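Oxidoreductase (Azotobacter vinelandii, PDB 7D5M) binds NAD+ and, as an inositol dehydrogenase homologue of the GFO/IDH/MocA family, probably catalyses NAD-dependent oxidation of a polyol or sugar-like substrate. Local coordinates at residues L117-R128 with I363-E374. Sequence-based numbering, arbitrary orientation.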
loop_
_atom_site.group_PDB
_atom_site.type_symbol
_atom_site.label_atom_id
_atom_site.label_comp_id
_atom_site.label_asym_id
_atom_site.label_seq_id
_atom_site.Cartn_x
_atom_site.Cartn_y
_atom_site.Cartn_z
ATOM N N LEU A 117 21.998 1.948 -27.861
ATOM C CA LEU A 117 22.546 2.509 -29.115
ATOM C C LEU A 117 23.352 1.428 -29.842
ATOM O O LEU A 117 23.241 1.321 -31.074
ATOM C CB LEU A 117 23.429 3.697 -28.734
ATOM C CG LEU A 117 23.375 4.915 -29.641
ATOM C CD1 LEU A 117 21.943 5.301 -29.995
ATOM C CD2 LEU A 117 24.087 6.073 -28.965
ATOM N N CYS A 118 24.172 0.681 -29.099
ATOM C CA CYS A 118 25.151 -0.283 -29.660
ATOM C C CYS A 118 25.891 -0.992 -28.517
ATOM O O CYS A 118 25.593 -0.688 -27.339
ATOM C CB CYS A 118 26.129 0.441 -30.574
ATOM S SG CYS A 118 26.857 1.898 -29.785
ATOM N N PHE A 119 26.806 -1.901 -28.861
ATOM C CA PHE A 119 27.520 -2.793 -27.907
ATOM C C PHE A 119 28.681 -2.054 -27.220
ATOM O O PHE A 119 28.914 -2.298 -26.021
ATOM C CB PHE A 119 28.099 -4.030 -28.604
ATOM C CG PHE A 119 27.122 -5.051 -29.131
ATOM C CD1 PHE A 119 25.772 -4.986 -28.841
ATOM C CD2 PHE A 119 27.580 -6.118 -29.892
ATOM C CE1 PHE A 119 24.898 -5.951 -29.320
ATOM C CE2 PHE A 119 26.702 -7.080 -30.373
ATOM C CZ PHE A 119 25.363 -6.993 -30.081
ATOM N N THR A 120 29.441 -1.222 -27.947
ATOM C CA THR A 120 30.728 -0.670 -27.437
ATOM C C THR A 120 30.705 0.857 -27.416
ATOM O O THR A 120 30.033 1.469 -28.264
ATOM C CB THR A 120 31.941 -1.142 -28.247
ATOM O OG1 THR A 120 31.978 -0.461 -29.501
ATOM C CG2 THR A 120 31.968 -2.639 -28.477
ATOM N N LEU A 121 31.447 1.437 -26.481
ATOM C CA LEU A 121 31.596 2.902 -26.350
ATOM C C LEU A 121 32.224 3.458 -27.635
ATOM O O LEU A 121 31.798 4.537 -28.078
ATOM C CB LEU A 121 32.442 3.200 -25.112
ATOM C CG LEU A 121 32.689 4.675 -24.800
ATOM C CD1 LEU A 121 31.382 5.443 -24.698
ATOM C CD2 LEU A 121 33.497 4.819 -23.517
ATOM N N GLU A 122 33.178 2.749 -28.238
ATOM C CA GLU A 122 33.862 3.269 -29.453
ATOM C C GLU A 122 32.823 3.405 -30.586
ATOM O O GLU A 122 32.830 4.443 -31.273
ATOM C CB GLU A 122 35.078 2.402 -29.800
ATOM C CG GLU A 122 35.758 2.820 -31.098
ATOM C CD GLU A 122 37.219 2.411 -31.257
ATOM O OE1 GLU A 122 37.497 1.522 -32.101
ATOM O OE2 GLU A 122 38.083 3.005 -30.565
ATOM N N GLU A 123 31.926 2.430 -30.744
ATOM C CA GLU A 123 30.799 2.479 -31.716
ATOM C C GLU A 123 29.876 3.657 -31.380
ATOM O O GLU A 123 29.444 4.369 -32.301
ATOM C CB GLU A 123 29.959 1.202 -31.672
ATOM C CG GLU A 123 30.509 0.041 -32.473
ATOM C CD GLU A 123 29.671 -1.213 -32.285
ATOM O OE1 GLU A 123 29.489 -1.624 -31.125
ATOM O OE2 GLU A 123 29.176 -1.760 -33.284
ATOM N N ALA A 124 29.536 3.830 -30.100
ATOM C CA ALA A 124 28.642 4.913 -29.632
ATOM C C ALA A 124 29.236 6.274 -30.017
ATOM O O ALA A 124 28.487 7.137 -30.527
ATOM C CB ALA A 124 28.437 4.822 -28.141
ATOM N N GLU A 125 30.532 6.465 -29.762
ATOM C CA GLU A 125 31.243 7.739 -30.054
ATOM C C GLU A 125 31.190 7.993 -31.566
ATOM O O GLU A 125 30.960 9.156 -31.961
ATOM C CB GLU A 125 32.678 7.690 -29.526
ATOM C CG GLU A 125 32.752 7.633 -28.011
ATOM C CD GLU A 125 32.609 8.957 -27.287
ATOM O OE1 GLU A 125 32.239 9.970 -27.921
ATOM O OE2 GLU A 125 32.876 8.971 -26.080
ATOM N N THR A 126 31.381 6.954 -32.378
ATOM C CA THR A 126 31.323 7.047 -33.860
ATOM C C THR A 126 29.914 7.458 -34.301
ATOM O O THR A 126 29.787 8.376 -35.131
ATOM C CB THR A 126 31.725 5.723 -34.517
ATOM O OG1 THR A 126 33.050 5.482 -34.054
ATOM C CG2 THR A 126 31.645 5.776 -36.025
ATOM N N LEU A 127 28.887 6.784 -33.786
ATOM C CA LEU A 127 27.480 7.105 -34.128
ATOM C C LEU A 127 27.203 8.568 -33.802
ATOM O O LEU A 127 26.561 9.254 -34.619
ATOM C CB LEU A 127 26.529 6.232 -33.309
ATOM C CG LEU A 127 26.075 4.928 -33.946
ATOM C CD1 LEU A 127 24.876 4.401 -33.176
ATOM C CD2 LEU A 127 25.731 5.094 -35.423
ATOM N N ARG A 128 27.634 9.010 -32.619
ATOM C CA ARG A 128 27.346 10.390 -32.173
ATOM C C ARG A 128 28.023 11.361 -33.144
ATOM O O ARG A 128 27.381 12.345 -33.557
ATOM C CB ARG A 128 27.784 10.640 -30.730
ATOM C CG ARG A 128 27.657 12.109 -30.356
ATOM C CD ARG A 128 27.678 12.403 -28.881
ATOM N NE ARG A 128 28.863 11.900 -28.231
ATOM C CZ ARG A 128 29.062 11.921 -26.917
ATOM N NH1 ARG A 128 28.148 12.425 -26.104
ATOM N NH2 ARG A 128 30.188 11.445 -26.422
ATOM N N ILE A 363 21.038 11.419 -28.451
ATOM C CA ILE A 363 22.282 10.692 -28.806
ATOM C C ILE A 363 23.195 10.641 -27.572
ATOM O O ILE A 363 23.815 9.593 -27.329
ATOM C CB ILE A 363 22.954 11.353 -30.029
ATOM C CG1 ILE A 363 24.125 10.515 -30.546
ATOM C CG2 ILE A 363 23.380 12.782 -29.724
ATOM C CD1 ILE A 363 23.733 9.144 -31.064
ATOM N N HIS A 364 23.283 11.735 -26.817
ATOM C CA HIS A 364 24.199 11.868 -25.652
ATOM C C HIS A 364 23.759 10.902 -24.547
ATOM O O HIS A 364 24.624 10.259 -23.944
ATOM C CB HIS A 364 24.255 13.318 -25.162
ATOM C CG HIS A 364 24.616 14.286 -26.234
ATOM N ND1 HIS A 364 25.875 14.327 -26.782
ATOM C CD2 HIS A 364 23.890 15.239 -26.862
ATOM C CE1 HIS A 364 25.914 15.273 -27.702
ATOM N NE2 HIS A 364 24.708 15.839 -27.777
ATOM N N ALA A 365 22.455 10.777 -24.306
ATOM C CA ALA A 365 21.919 9.813 -23.316
ATOM C C ALA A 365 22.284 8.392 -23.758
ATOM O O ALA A 365 22.691 7.578 -22.899
ATOM C CB ALA A 365 20.432 9.977 -23.177
ATOM N N GLY A 366 22.130 8.100 -25.052
ATOM C CA GLY A 366 22.459 6.788 -25.630
ATOM C C GLY A 366 23.922 6.449 -25.397
ATOM O O GLY A 366 24.207 5.315 -24.961
ATOM N N VAL A 367 24.825 7.405 -25.631
ATOM C CA VAL A 367 26.287 7.190 -25.415
ATOM C C VAL A 367 26.541 6.848 -23.942
ATOM O O VAL A 367 27.295 5.891 -23.684
ATOM C CB VAL A 367 27.128 8.396 -25.873
ATOM C CG1 VAL A 367 28.583 8.255 -25.452
ATOM C CG2 VAL A 367 27.019 8.596 -27.374
ATOM N N GLU A 368 25.944 7.591 -23.009
ATOM C CA GLU A 368 26.169 7.387 -21.550
ATOM C C GLU A 368 25.689 5.993 -21.127
ATOM O O GLU A 368 26.391 5.372 -20.319
ATOM C CB GLU A 368 25.487 8.481 -20.729
ATOM C CG GLU A 368 26.202 9.806 -20.819
ATOM C CD GLU A 368 27.711 9.678 -20.669
ATOM O OE1 GLU A 368 28.162 9.125 -19.622
ATOM O OE2 GLU A 368 28.434 10.078 -21.623
ATOM N N GLY A 369 24.552 5.525 -21.649
ATOM C CA GLY A 369 24.026 4.173 -21.370
ATOM C C GLY A 369 25.038 3.107 -21.753
ATOM O O GLY A 369 25.247 2.156 -20.987
ATOM N N VAL A 370 25.670 3.269 -22.915
ATOM C CA VAL A 370 26.684 2.304 -23.419
ATOM C C VAL A 370 27.930 2.405 -22.536
ATOM O O VAL A 370 28.463 1.358 -22.164
ATOM C CB VAL A 370 27.000 2.557 -24.901
ATOM C CG1 VAL A 370 28.152 1.690 -25.403
ATOM C CG2 VAL A 370 25.756 2.370 -25.736
ATOM N N ARG A 371 28.381 3.618 -22.226
ATOM C CA ARG A 371 29.554 3.844 -21.343
ATOM C C ARG A 371 29.336 3.096 -20.026
ATOM O O ARG A 371 30.244 2.367 -19.581
ATOM C CB ARG A 371 29.768 5.323 -21.030
ATOM C CG ARG A 371 31.041 5.582 -20.235
ATOM C CD ARG A 371 31.141 6.993 -19.698
ATOM N NE ARG A 371 30.752 7.989 -20.689
ATOM C CZ ARG A 371 31.499 8.376 -21.706
ATOM N NH1 ARG A 371 32.698 7.853 -21.897
ATOM N NH2 ARG A 371 31.036 9.279 -22.546
ATOM N N TRP A 372 28.185 3.295 -19.395
ATOM C CA TRP A 372 27.932 2.725 -18.048
ATOM C C TRP A 372 28.003 1.199 -18.111
ATOM O O TRP A 372 28.698 0.607 -17.279
ATOM C CB TRP A 372 26.595 3.204 -17.493
ATOM C CG TRP A 372 26.283 2.706 -16.112
ATOM C CD1 TRP A 372 26.690 3.244 -14.926
ATOM C CD2 TRP A 372 25.403 1.622 -15.778
ATOM N NE1 TRP A 372 26.153 2.545 -13.876
ATOM C CE2 TRP A 372 25.365 1.539 -14.367
ATOM C CE3 TRP A 372 24.660 0.704 -16.526
ATOM C CZ2 TRP A 372 24.585 0.594 -13.701
ATOM C CZ3 TRP A 372 23.904 -0.243 -15.868
ATOM C CH2 TRP A 372 23.876 -0.297 -14.468
ATOM N N VAL A 373 27.313 0.580 -19.067
ATOM C CA VAL A 373 27.307 -0.901 -19.212
ATOM C C VAL A 373 28.755 -1.361 -19.402
ATOM O O VAL A 373 29.151 -2.349 -18.771
ATOM C CB VAL A 373 26.397 -1.366 -20.360
ATOM C CG1 VAL A 373 26.622 -2.837 -20.700
ATOM C CG2 VAL A 373 24.939 -1.104 -20.028
ATOM N N GLU A 374 29.521 -0.676 -20.254
ATOM C CA GLU A 374 30.897 -1.125 -20.594
ATOM C C GLU A 374 31.764 -1.100 -19.329
ATOM O O GLU A 374 32.486 -2.093 -19.097
ATOM C CB GLU A 374 31.467 -0.281 -21.732
ATOM C CG GLU A 374 32.798 -0.781 -22.246
ATOM C CD GLU A 374 33.154 -0.256 -23.625
ATOM O OE1 GLU A 374 34.188 0.422 -23.735
ATOM O OE2 GLU A 374 32.393 -0.515 -24.576
HETATM O O HOH W 1 22.249 3.358 -25.317
HETATM O O HOH W 2 27.873 -1.192 -23.421
#
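Leu121 to Arg128 and Ile363 to Glu374 pack as nearly antiparallel helices, their axes 9.0 Å apart at an angle of 170°, with Ala124 beside Val367. Val367 is a knob in the hole formed by Leu121, Ala124, Glu125 and Arg128. Its CG2 lies over the centre of one face of the Arg128 guanidinium. CG of Arg128 is anti to the backbone N (chi1 172°), and a bend at chi3 brings the group across Val367. There Arg128 NH1 donates to His364 ND1 (3.0 Å), in the plane of the imidazole ring. Arg128 NH2 forms a salt bridge to Glu125 OE1 (2.9 Å), which a long bridge from Glu125 OE2 to Arg371 NH2 (4.0 Å) extends to the Arg371-Glu368 pair. A leucine in place of Arg128 would probably leave His364 ND1 without this donor and Glu125 without its close cationic partner. Leu117 CD2 packs on Ile363 CD1 and lies 3.6 Å from Gly366 C. Val370 puts CG1 against the Thr120 carbonyl and CG2 near Cys118 O. Glu374 OE2 accepts from Leu121 N (2.9 Å) at the helix start, where Thr120 and Glu123 form a capping box. One water bridges Leu117 N and Gly366 O; another bridges Phe119 O and Val370 O. The contact joins the NAD-binding Rossmann region to the C-terminal alpha/beta region. Helix 97-106 packs on Cys118 and Leu127, while helix 202-217 and strand 243-250 pack on Trp372.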